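PDB 3FAW: reticulocyte binding protein from Streptococcus agalactiae COH1, which is a cell-wall-anchored pullulanase that probably hydrolyses alpha-1,6-glucosidic branch linkages in pullulan and related alpha-glucans such as glycogen. Local coordinates for residues 566-580 with 614-628. Sequence-based numbering, arbitrary orientation.
Sequences VVQYIAAHDNLTLHD and TAFIHSGQEYGRTKR
Neighbouring parallel strands 566-568 and 614-618 of a closed eight-stranded barrel meet here, followed by the loops that leave their C-terminal ends. The strand ladder is short: Thr614 N gives its hydrogen to Val566 O, Gln568 N reaches Thr614 O at 2.7 Å, and Phe616 N returns to Gln568 O. Beyond the ladder water 1 links the two backbones, accepting from Ile570 N and donating to Phe616 O and Gln621 OE1. Phe616, its CG anti to the backbone N (chi1 -176°), lays its ring beside the first strand's continuation; CD2 lies 3.7 Å from Tyr569 CB, and Ala571 O meets the ring edge in plane. The loops at the C-terminal ends of the strands form the catalytic face in the alpha-amylase family of TIM barrels, to which this domain belongs. There the carbonyl carbon of Ala572 lies over one face of the His618 imidazole near its rim, 3.2 Å from His618 CD2, and His573 ND1 bonds to Glu272 on strand 269-273. Thr577 works in two directions. Its chi1 of 69° turns OG1 both to Arg625 O, to which it donates (2.7 Å), and back to the start of helix 578-586, where as N-cap it accepts from Asp580 N. The carboxylate of Asp580 grips the other loop with both oxygens on their syn lone pairs: OD1 takes the hydroxyl of Thr626 OG1 at 2.6 Å, and OD2 takes Lys627 N at 2.8 Å in a nearly straight bond. His579 ND1 also donates to OD1, which lies in the imidazole plane; the approach is from the anti side, tilted from the carboxylate plane, and probably favours the charged carboxylate. The extended Lys627 chain passes Thr577 CG2, its CG 3.8 Å away, before NZ bonds waters 2 and 3 and Ser663.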
loop_
_atom_site.group_PDB
_atom_site.type_symbol
_atom_site.label_atom_id
_atom_site.label_comp_id
_atom_site.label_asym_id
_atom_site.label_seq_id
_atom_site.Cartn_x
_atom_site.Cartn_y
_atom_site.Cartn_z
ATOM N N VAL A 566 6.313 10.547 -10.088
ATOM C CA VAL A 566 4.976 11.025 -9.757
ATOM C C VAL A 566 3.885 10.039 -10.176
ATOM O O VAL A 566 3.800 9.649 -11.342
ATOM C CB VAL A 566 4.701 12.375 -10.452
ATOM C CG1 VAL A 566 3.330 12.910 -10.068
ATOM C CG2 VAL A 566 5.784 13.380 -10.099
ATOM N N VAL A 567 3.061 9.642 -9.209
ATOM C CA VAL A 567 1.850 8.881 -9.484
ATOM C C VAL A 567 0.663 9.851 -9.469
ATOM O O VAL A 567 0.300 10.378 -8.414
ATOM C CB VAL A 567 1.629 7.761 -8.447
ATOM C CG1 VAL A 567 0.442 6.896 -8.847
ATOM C CG2 VAL A 567 2.890 6.908 -8.293
ATOM N N GLN A 568 0.076 10.086 -10.642
ATOM C CA GLN A 568 -1.031 11.041 -10.798
ATOM C C GLN A 568 -2.363 10.378 -10.462
ATOM O O GLN A 568 -2.724 9.356 -11.055
ATOM C CB GLN A 568 -1.098 11.570 -12.235
ATOM C CG GLN A 568 0.201 12.168 -12.786
ATOM C CD GLN A 568 0.477 13.584 -12.297
ATOM O OE1 GLN A 568 0.070 13.971 -11.204
ATOM N NE2 GLN A 568 1.188 14.359 -13.108
ATOM N N TYR A 569 -3.096 10.961 -9.515
ATOM C CA TYR A 569 -4.398 10.429 -9.127
ATOM C C TYR A 569 -5.325 11.495 -8.557
ATOM O O TYR A 569 -4.877 12.552 -8.089
ATOM C CB TYR A 569 -4.238 9.279 -8.126
ATOM C CG TYR A 569 -4.076 9.662 -6.662
ATOM C CD1 TYR A 569 -3.161 10.633 -6.256
ATOM C CD2 TYR A 569 -4.810 9.008 -5.679
ATOM C CE1 TYR A 569 -3.004 10.956 -4.903
ATOM C CE2 TYR A 569 -4.659 9.317 -4.338
ATOM C CZ TYR A 569 -3.755 10.288 -3.951
ATOM O OH TYR A 569 -3.614 10.584 -2.611
ATOM N N ILE A 570 -6.619 11.203 -8.613
ATOM C CA ILE A 570 -7.637 12.031 -7.959
ATOM C C ILE A 570 -8.568 11.224 -7.039
ATOM O O ILE A 570 -9.370 11.805 -6.308
ATOM C CB ILE A 570 -8.456 12.855 -8.981
ATOM C CG1 ILE A 570 -9.026 11.963 -10.096
ATOM C CG2 ILE A 570 -7.590 13.971 -9.557
ATOM C CD1 ILE A 570 -9.921 12.696 -11.081
ATOM N N ALA A 571 -8.449 9.898 -7.053
ATOM C CA ALA A 571 -9.213 9.047 -6.134
ATOM C C ALA A 571 -8.507 7.719 -5.872
ATOM O O ALA A 571 -7.622 7.308 -6.623
ATOM C CB ALA A 571 -10.598 8.799 -6.673
ATOM N N ALA A 572 -8.922 7.062 -4.795
ATOM C CA ALA A 572 -8.395 5.758 -4.398
ATOM C C ALA A 572 -9.378 5.127 -3.419
ATOM O O ALA A 572 -10.440 5.688 -3.165
ATOM C CB ALA A 572 -7.031 5.907 -3.761
ATOM N N HIS A 573 -9.023 3.968 -2.870
ATOM C CA HIS A 573 -9.881 3.283 -1.900
ATOM C C HIS A 573 -10.153 4.147 -0.662
ATOM O O HIS A 573 -11.223 4.052 -0.068
ATOM C CB HIS A 573 -9.275 1.938 -1.492
ATOM C CG HIS A 573 -8.083 2.062 -0.592
ATOM N ND1 HIS A 573 -6.790 2.108 -1.070
ATOM C CD2 HIS A 573 -7.992 2.175 0.754
ATOM C CE1 HIS A 573 -5.956 2.236 -0.055
ATOM N NE2 HIS A 573 -6.658 2.279 1.063
ATOM N N ASP A 574 -9.174 4.975 -0.288
ATOM C CA ASP A 574 -9.280 5.894 0.855
ATOM C C ASP A 574 -10.098 7.122 0.497
ATOM O O ASP A 574 -10.121 7.532 -0.665
ATOM C CB ASP A 574 -7.892 6.382 1.295
ATOM C CG ASP A 574 -7.133 5.363 2.115
ATOM O OD1 ASP A 574 -7.767 4.586 2.857
ATOM O OD2 ASP A 574 -5.887 5.360 2.033
ATOM N N ASN A 575 -10.752 7.720 1.496
ATOM C CA ASN A 575 -11.504 8.975 1.326
ATOM C C ASN A 575 -12.735 8.824 0.414
ATOM O O ASN A 575 -13.045 7.716 -0.025
ATOM C CB ASN A 575 -10.565 10.093 0.847
ATOM C CG ASN A 575 -9.341 10.242 1.737
ATOM O OD1 ASN A 575 -9.453 10.570 2.918
ATOM N ND2 ASN A 575 -8.163 9.993 1.171
ATOM N N LEU A 576 -13.455 9.917 0.155
ATOM C CA LEU A 576 -14.650 9.862 -0.705
ATOM C C LEU A 576 -14.295 9.450 -2.133
ATOM O O LEU A 576 -13.220 9.793 -2.629
ATOM C CB LEU A 576 -15.368 11.219 -0.745
ATOM C CG LEU A 576 -15.993 11.727 0.559
ATOM C CD1 LEU A 576 -16.401 13.189 0.419
ATOM C CD2 LEU A 576 -17.185 10.866 0.965
ATOM N N THR A 577 -15.198 8.721 -2.790
ATOM C CA THR A 577 -15.034 8.410 -4.213
ATOM C C THR A 577 -15.084 9.709 -5.021
ATOM O O THR A 577 -15.586 10.729 -4.540
ATOM C CB THR A 577 -16.124 7.454 -4.762
ATOM O OG1 THR A 577 -17.391 8.123 -4.803
ATOM C CG2 THR A 577 -16.234 6.174 -3.923
ATOM N N LEU A 578 -14.570 9.660 -6.247
ATOM C CA LEU A 578 -14.563 10.825 -7.129
ATOM C C LEU A 578 -15.969 11.391 -7.356
ATOM O O LEU A 578 -16.162 12.605 -7.347
ATOM C CB LEU A 578 -13.922 10.469 -8.480
ATOM C CG LEU A 578 -13.749 11.620 -9.474
ATOM C CD1 LEU A 578 -13.046 12.806 -8.820
ATOM C CD2 LEU A 578 -13.001 11.132 -10.711
ATOM N N HIS A 579 -16.941 10.508 -7.562
ATOM C CA HIS A 579 -18.342 10.910 -7.721
ATOM C C HIS A 579 -18.866 11.635 -6.476
ATOM O O HIS A 579 -19.430 12.733 -6.567
ATOM C CB HIS A 579 -19.205 9.675 -7.999
ATOM C CG HIS A 579 -20.673 9.958 -8.039
ATOM N ND1 HIS A 579 -21.466 9.929 -6.913
ATOM C CD2 HIS A 579 -21.495 10.273 -9.070
ATOM C CE1 HIS A 579 -22.712 10.221 -7.247
ATOM N NE2 HIS A 579 -22.756 10.431 -8.550
ATOM N N ASP A 580 -18.665 11.011 -5.318
ATOM C CA ASP A 580 -19.213 11.507 -4.057
ATOM C C ASP A 580 -18.578 12.823 -3.604
ATOM O O ASP A 580 -19.263 13.682 -3.046
ATOM C CB ASP A 580 -19.071 10.449 -2.955
ATOM C CG ASP A 580 -19.933 9.211 -3.201
ATOM O OD1 ASP A 580 -20.815 9.219 -4.084
ATOM O OD2 ASP A 580 -19.731 8.215 -2.485
ATOM N N THR A 614 3.021 8.585 -14.071
ATOM C CA THR A 614 2.277 7.324 -13.979
ATOM C C THR A 614 0.806 7.602 -13.652
ATOM O O THR A 614 0.501 8.272 -12.662
ATOM C CB THR A 614 2.885 6.392 -12.908
ATOM O OG1 THR A 614 4.210 6.010 -13.300
ATOM C CG2 THR A 614 2.038 5.128 -12.722
ATOM N N ALA A 615 -0.096 7.083 -14.486
ATOM C CA ALA A 615 -1.532 7.301 -14.320
ATOM C C ALA A 615 -2.134 6.244 -13.398
ATOM O O ALA A 615 -1.872 5.053 -13.557
ATOM C CB ALA A 615 -2.235 7.293 -15.673
ATOM N N PHE A 616 -2.939 6.696 -12.440
ATOM C CA PHE A 616 -3.569 5.827 -11.443
ATOM C C PHE A 616 -5.086 6.031 -11.458
ATOM O O PHE A 616 -5.558 7.163 -11.400
ATOM C CB PHE A 616 -3.011 6.164 -10.057
ATOM C CG PHE A 616 -3.516 5.279 -8.949
ATOM C CD1 PHE A 616 -2.844 4.110 -8.615
ATOM C CD2 PHE A 616 -4.640 5.636 -8.212
ATOM C CE1 PHE A 616 -3.292 3.306 -7.583
ATOM C CE2 PHE A 616 -5.098 4.831 -7.183
ATOM C CZ PHE A 616 -4.418 3.667 -6.864
ATOM N N ILE A 617 -5.833 4.929 -11.529
ATOM C CA ILE A 617 -7.293 4.958 -11.534
ATOM C C ILE A 617 -7.839 4.067 -10.417
ATOM O O ILE A 617 -7.445 2.909 -10.291
ATOM C CB ILE A 617 -7.860 4.471 -12.896
ATOM C CG1 ILE A 617 -7.402 5.388 -14.040
ATOM C CG2 ILE A 617 -9.384 4.391 -12.858
ATOM C CD1 ILE A 617 -7.944 6.810 -13.970
ATOM N N HIS A 618 -8.736 4.616 -9.602
ATOM C CA HIS A 618 -9.431 3.836 -8.574
ATOM C C HIS A 618 -10.525 2.988 -9.217
ATOM O O HIS A 618 -11.258 3.474 -10.072
ATOM C CB HIS A 618 -10.042 4.774 -7.526
ATOM C CG HIS A 618 -10.863 4.077 -6.481
ATOM N ND1 HIS A 618 -12.138 4.271 -6.075
ATOM C CD2 HIS A 618 -10.369 3.052 -5.703
ATOM C CE1 HIS A 618 -12.393 3.364 -5.075
ATOM N NE2 HIS A 618 -11.309 2.639 -4.873
ATOM N N SER A 619 -10.647 1.727 -8.808
ATOM C CA SER A 619 -11.707 0.874 -9.341
ATOM C C SER A 619 -13.061 1.527 -9.099
ATOM O O SER A 619 -13.404 1.852 -7.961
ATOM C CB SER A 619 -11.677 -0.520 -8.714
ATOM O OG SER A 619 -12.722 -1.333 -9.210
ATOM N N GLY A 620 -13.807 1.736 -10.181
ATOM C CA GLY A 620 -15.096 2.413 -10.121
ATOM C C GLY A 620 -15.035 3.880 -10.514
ATOM O O GLY A 620 -16.069 4.501 -10.774
ATOM N N GLN A 621 -13.826 4.441 -10.543
ATOM C CA GLN A 621 -13.619 5.817 -10.997
ATOM C C GLN A 621 -14.049 5.965 -12.457
ATOM O O GLN A 621 -14.460 7.045 -12.880
ATOM C CB GLN A 621 -12.148 6.218 -10.820
ATOM C CG GLN A 621 -11.834 7.701 -11.043
ATOM C CD GLN A 621 -10.352 8.006 -10.869
ATOM O OE1 GLN A 621 -9.682 7.426 -10.014
ATOM N NE2 GLN A 621 -9.832 8.917 -11.689
ATOM N N GLU A 622 -13.956 4.874 -13.215
ATOM C CA GLU A 622 -14.364 4.864 -14.623
ATOM C C GLU A 622 -15.874 5.026 -14.849
ATOM O O GLU A 622 -16.268 5.515 -15.898
ATOM C CB GLU A 622 -13.849 3.603 -15.349
ATOM C CG GLU A 622 -14.569 2.286 -15.025
ATOM C CD GLU A 622 -13.981 1.543 -13.833
ATOM O OE1 GLU A 622 -13.419 2.192 -12.917
ATOM O OE2 GLU A 622 -14.093 0.298 -13.812
ATOM N N TYR A 623 -16.708 4.623 -13.886
ATOM C CA TYR A 623 -18.168 4.722 -14.044
ATOM C C TYR A 623 -18.862 5.685 -13.073
ATOM O O TYR A 623 -20.029 6.008 -13.272
ATOM C CB TYR A 623 -18.835 3.324 -14.005
ATOM C CG TYR A 623 -19.003 2.696 -12.631
ATOM C CD1 TYR A 623 -20.075 3.036 -11.809
ATOM C CD2 TYR A 623 -18.105 1.740 -12.165
ATOM C CE1 TYR A 623 -20.235 2.460 -10.559
ATOM C CE2 TYR A 623 -18.260 1.156 -10.911
ATOM C CZ TYR A 623 -19.320 1.520 -10.113
ATOM O OH TYR A 623 -19.463 0.940 -8.870
ATOM N N GLY A 624 -18.162 6.145 -12.039
ATOM C CA GLY A 624 -18.761 7.047 -11.044
ATOM C C GLY A 624 -19.266 6.323 -9.806
ATOM O O GLY A 624 -20.370 6.585 -9.317
ATOM N N ARG A 625 -18.428 5.430 -9.291
ATOM C CA ARG A 625 -18.714 4.636 -8.101
ATOM C C ARG A 625 -19.092 5.504 -6.895
ATOM O O ARG A 625 -18.504 6.567 -6.667
ATOM C CB ARG A 625 -17.484 3.781 -7.774
ATOM C CG ARG A 625 -17.593 2.882 -6.559
ATOM C CD ARG A 625 -16.333 2.037 -6.441
ATOM N NE ARG A 625 -16.256 1.333 -5.170
ATOM C CZ ARG A 625 -15.344 0.413 -4.865
ATOM N NH1 ARG A 625 -14.403 0.071 -5.735
ATOM N NH2 ARG A 625 -15.375 -0.169 -3.672
ATOM N N THR A 626 -20.071 5.031 -6.127
ATOM C CA THR A 626 -20.572 5.757 -4.959
ATOM C C THR A 626 -20.576 4.880 -3.708
ATOM O O THR A 626 -20.706 3.650 -3.794
ATOM C CB THR A 626 -22.012 6.288 -5.196
ATOM O OG1 THR A 626 -22.399 7.135 -4.104
ATOM C CG2 THR A 626 -22.998 5.138 -5.319
ATOM N N LYS A 627 -20.446 5.534 -2.555
ATOM C CA LYS A 627 -20.520 4.872 -1.251
ATOM C C LYS A 627 -21.585 5.533 -0.369
ATOM O O LYS A 627 -21.355 5.790 0.816
ATOM C CB LYS A 627 -19.151 4.897 -0.560
ATOM C CG LYS A 627 -18.076 4.126 -1.312
ATOM C CD LYS A 627 -16.734 4.125 -0.586
ATOM C CE LYS A 627 -15.698 3.331 -1.379
ATOM N NZ LYS A 627 -14.314 3.428 -0.833
ATOM N N ARG A 628 -22.754 5.789 -0.958
ATOM C CA ARG A 628 -23.867 6.420 -0.253
ATOM C C ARG A 628 -24.476 5.441 0.752
ATOM O O ARG A 628 -24.658 4.265 0.445
ATOM C CB ARG A 628 -24.948 6.888 -1.240
ATOM C CG ARG A 628 -25.931 7.911 -0.644
ATOM C CD ARG A 628 -27.294 7.890 -1.323
ATOM N NE ARG A 628 -27.306 8.541 -2.635
ATOM C CZ ARG A 628 -28.058 9.589 -2.983
ATOM N NH1 ARG A 628 -28.897 10.165 -2.128
ATOM N NH2 ARG A 628 -27.969 10.072 -4.216
HETATM O O HOH W 1 -7.179 8.857 -10.100
HETATM O O HOH W 2 -13.183 5.920 -2.201
HETATM O O HOH W 3 -13.191 4.899 1.622
HETATM O O HOH W 4 -16.401 7.663 -8.396
#